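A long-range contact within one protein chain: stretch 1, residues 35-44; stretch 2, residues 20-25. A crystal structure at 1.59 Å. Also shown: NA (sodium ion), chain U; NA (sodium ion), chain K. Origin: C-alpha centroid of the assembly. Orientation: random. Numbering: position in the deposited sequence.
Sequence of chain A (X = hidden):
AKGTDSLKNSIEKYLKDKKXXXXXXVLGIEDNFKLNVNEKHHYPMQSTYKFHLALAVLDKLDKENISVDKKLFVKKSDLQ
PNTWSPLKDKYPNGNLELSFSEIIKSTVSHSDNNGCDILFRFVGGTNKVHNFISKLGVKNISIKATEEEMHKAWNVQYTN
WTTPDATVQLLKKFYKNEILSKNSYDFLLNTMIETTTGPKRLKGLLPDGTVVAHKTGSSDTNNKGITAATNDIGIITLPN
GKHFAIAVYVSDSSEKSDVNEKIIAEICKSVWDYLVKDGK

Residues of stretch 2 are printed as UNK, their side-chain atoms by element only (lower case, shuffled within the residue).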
# COMPACT_ATOMS: atom_id res chain seq x y z
N LEU A 35 -30.40 16.16 -2.39
CA LEU A 35 -29.79 16.97 -1.35
C LEU A 35 -28.34 17.21 -1.70
O LEU A 35 -27.63 16.26 -2.04
CB LEU A 35 -29.90 16.24 -0.01
CG LEU A 35 -29.43 17.03 1.20
CD1 LEU A 35 -30.38 16.78 2.37
CD2 LEU A 35 -28.00 16.68 1.58
N ASN A 36 -27.89 18.46 -1.61
CA ASN A 36 -26.50 18.84 -1.88
C ASN A 36 -26.00 19.71 -0.74
O ASN A 36 -26.74 20.59 -0.26
CB ASN A 36 -26.42 19.64 -3.17
CG ASN A 36 -26.71 18.82 -4.40
OD1 ASN A 36 -26.27 17.68 -4.54
ND2 ASN A 36 -27.50 19.38 -5.29
N VAL A 37 -24.77 19.48 -0.30
CA VAL A 37 -24.09 20.31 0.68
C VAL A 37 -22.67 20.61 0.19
O VAL A 37 -21.94 19.69 -0.17
CB VAL A 37 -24.02 19.64 2.06
CG1 VAL A 37 -23.26 20.51 3.05
CG2 VAL A 37 -25.43 19.33 2.55
N ASN A 38 -22.29 21.89 0.15
CA ASN A 38 -20.96 22.30 -0.25
C ASN A 38 -20.58 21.73 -1.62
O ASN A 38 -19.43 21.44 -1.88
CB ASN A 38 -19.93 21.93 0.81
CG ASN A 38 -20.22 22.57 2.14
OD1 ASN A 38 -20.67 23.71 2.20
ND2 ASN A 38 -19.98 21.84 3.22
N GLU A 39 -21.56 21.69 -2.52
CA GLU A 39 -21.41 20.93 -3.76
C GLU A 39 -20.68 21.63 -4.89
O GLU A 39 -20.41 21.01 -5.91
CB GLU A 39 -22.75 20.39 -4.26
CG GLU A 39 -23.64 21.43 -4.94
CD GLU A 39 -24.39 22.37 -4.02
OE1 GLU A 39 -24.28 22.33 -2.76
OE2 GLU A 39 -25.15 23.19 -4.61
N LYS A 40 -20.45 22.94 -4.75
CA LYS A 40 -19.83 23.68 -5.84
C LYS A 40 -18.30 23.64 -5.76
O LYS A 40 -17.62 24.12 -6.66
CB LYS A 40 -20.39 25.10 -5.88
CG LYS A 40 -21.86 25.15 -6.30
CD LYS A 40 -22.22 26.45 -6.99
CE LYS A 40 -23.67 26.43 -7.46
NZ LYS A 40 -23.77 25.72 -8.76
N HIS A 41 -17.74 23.06 -4.70
CA HIS A 41 -16.32 22.88 -4.59
C HIS A 41 -15.84 21.70 -5.39
O HIS A 41 -16.65 20.84 -5.80
CB HIS A 41 -15.95 22.76 -3.10
CG HIS A 41 -16.33 23.96 -2.29
ND1 HIS A 41 -15.51 25.07 -2.19
CD2 HIS A 41 -17.44 24.24 -1.59
CE1 HIS A 41 -16.07 25.94 -1.38
NE2 HIS A 41 -17.24 25.45 -0.98
N HIS A 42 -14.52 21.62 -5.59
CA HIS A 42 -13.90 20.50 -6.29
C HIS A 42 -13.17 19.63 -5.27
O HIS A 42 -12.31 20.09 -4.54
CB HIS A 42 -12.93 21.01 -7.35
CG HIS A 42 -13.63 21.62 -8.51
ND1 HIS A 42 -12.97 22.10 -9.63
CD2 HIS A 42 -14.95 21.79 -8.75
CE1 HIS A 42 -13.86 22.53 -10.50
NE2 HIS A 42 -15.06 22.35 -10.01
N TYR A 43 -13.56 18.37 -5.19
CA TYR A 43 -13.02 17.47 -4.20
C TYR A 43 -12.12 16.45 -4.87
O TYR A 43 -12.45 15.92 -5.90
CB TYR A 43 -14.21 16.75 -3.56
CG TYR A 43 -15.08 17.69 -2.76
CD1 TYR A 43 -14.81 17.94 -1.44
CD2 TYR A 43 -16.16 18.33 -3.33
CE1 TYR A 43 -15.54 18.87 -0.73
CE2 TYR A 43 -16.90 19.26 -2.64
CZ TYR A 43 -16.60 19.51 -1.33
OH TYR A 43 -17.34 20.42 -0.62
N PRO A 44 -11.00 16.11 -4.24
CA PRO A 44 -10.15 15.10 -4.80
C PRO A 44 -10.78 13.72 -4.65
O PRO A 44 -11.26 13.37 -3.56
CB PRO A 44 -8.87 15.24 -3.99
CG PRO A 44 -9.30 15.84 -2.70
CD PRO A 44 -10.44 16.75 -3.04
N UNK A 20 -12.81 20.36 8.44
CA UNK A 20 -12.68 19.77 7.12
C UNK A 20 -13.72 20.40 6.22
O UNK A 20 -14.72 20.95 6.67
c UNK A 20 -12.94 18.26 7.17
N UNK A 21 -13.46 20.31 4.92
CA UNK A 21 -14.38 20.76 3.88
C UNK A 21 -15.11 19.52 3.38
O UNK A 21 -14.49 18.69 2.69
c UNK A 21 -13.63 21.43 2.73
n UNK A 21 -14.49 24.78 1.08
c UNK A 21 -13.97 22.40 0.36
c UNK A 21 -14.61 21.94 1.67
c UNK A 21 -13.56 23.87 0.39
N UNK A 22 -16.38 19.42 3.69
CA UNK A 22 -17.10 18.16 3.44
C UNK A 22 -18.16 18.39 2.37
O UNK A 22 -19.08 19.18 2.55
c UNK A 22 -17.74 17.60 4.70
c UNK A 22 -16.70 17.44 5.81
c UNK A 22 -18.42 16.27 4.42
N UNK A 23 -18.04 17.68 1.26
CA UNK A 23 -19.02 17.75 0.19
C UNK A 23 -19.96 16.58 0.25
O UNK A 23 -19.52 15.45 0.43
N UNK A 24 -21.24 16.86 0.12
CA UNK A 24 -22.27 15.82 0.23
C UNK A 24 -23.24 15.92 -0.94
O UNK A 24 -23.72 17.00 -1.24
c UNK A 24 -22.19 15.95 2.72
c UNK A 24 -24.11 14.83 1.58
c UNK A 24 -23.09 15.96 1.50
N UNK A 25 -23.58 14.80 -1.58
CA UNK A 25 -24.73 14.78 -2.48
C UNK A 25 -25.49 13.49 -2.30
O UNK A 25 -24.90 12.43 -2.06
c UNK A 25 -24.34 14.94 -3.93
NA NA U . -17.73 21.16 5.62
NA NA K . -21.92 21.35 -8.25
O HOH W 1 -17.09 20.66 8.15
O HOH W 2 -24.00 23.11 -8.52
O HOH W 3 -21.01 23.29 -9.88

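Position 20 carries a single side-chain carbon, a CB with nothing beyond it, and that carbon lies out of reach of stretch 1. One carbon means alanine. Ala20 precedes the strand, and its backbone O accepts a hydrogen bond from water 1 at 2.8 Å; this small residue asks nothing of the contact.

Position 21 has four carbons in an unbranched row ending in a nitrogen. The CA-to-CB bond points sideways, but the long chain brings its end back to stretch 1, over one face of the His41 ring, where its last carbon sits 3.8 Å from the ring centroid, 26° off the normal. Such a chain is lysine. That carbon, CE of Lys21, makes a CH-pi contact with the ring, and NZ of Lys21 is 3.1 Å from His41 CE1. A flexible chain suits this partly exposed place: its end can lie over the His41 ring, while nearer the backbone CG of Lys21 is 3.9 Å from OH of Tyr43.

Position 22 shows three carbons, one carrying the other two, and this fork points away from stretch 1 into buried surroundings. The pattern is that of valine. A compact, branched, apolar group is at home there, and the branch at CB favours an extended backbone. The contribution of Val22 to the contact is made by the main chain: Asn38 ND2 donates a hydrogen bond to Val22 O at 2.9 Å, with an angle of 167°. The N of Val22 lies 2.9 Å from the sodium ion of chain U.

Position 23 has no side-chain atoms. A CB here would point toward stretch 1 and stand 2.4 Å from Tyr43 CZ, a clash. The residue is therefore glycine. The bare CA of Gly23 lets the tyrosine close in, with Tyr43 OH 3.3 Å from Gly23 CA. That hydroxyl donates a hydrogen bond to Asn38 O, 2.6 Å from Tyr43 OH, tying the ring to the loop that follows strand 35-37.

Position 24 again has three carbons in a fork, on the face of the sheet that carries Val37, with its CB 3.8 Å from Val37 CB. This is a second valine. CG1 of Val24 also comes within 4.3 Å of Leu35 CD2. A beta-branched apolar side chain fits both the extended backbone and this buried, greasy setting.

Position 25 has one side-chain carbon, a CB on the face of the sheet that carries the Asn36 side chain. It is alanine. Ala25 and Asn36 form a non-hydrogen-bonded pair, with CA atoms only 4.5 Å apart. A methyl group takes up little room beside that neighbour.

The contact works as an antiparallel pairing, with the strand directions at 170°. Two hydrogen bonds, Val37 N to Val24 O and Val24 N to Val37 O, each 2.9 Å, lock the register, while Asn38 extends the pairing through its side chain. The type I turn from Asn38 to His41 ends by placing His41 against Lys21, and Tyr43, two residues on, comes against Gly23, so that the side chains of His41 and Tyr43, packed on the Lys21 side chain and the Gly23 backbone, carry the contact past the end of the pairing.

Stretch 2 (20-25) AKVGVA
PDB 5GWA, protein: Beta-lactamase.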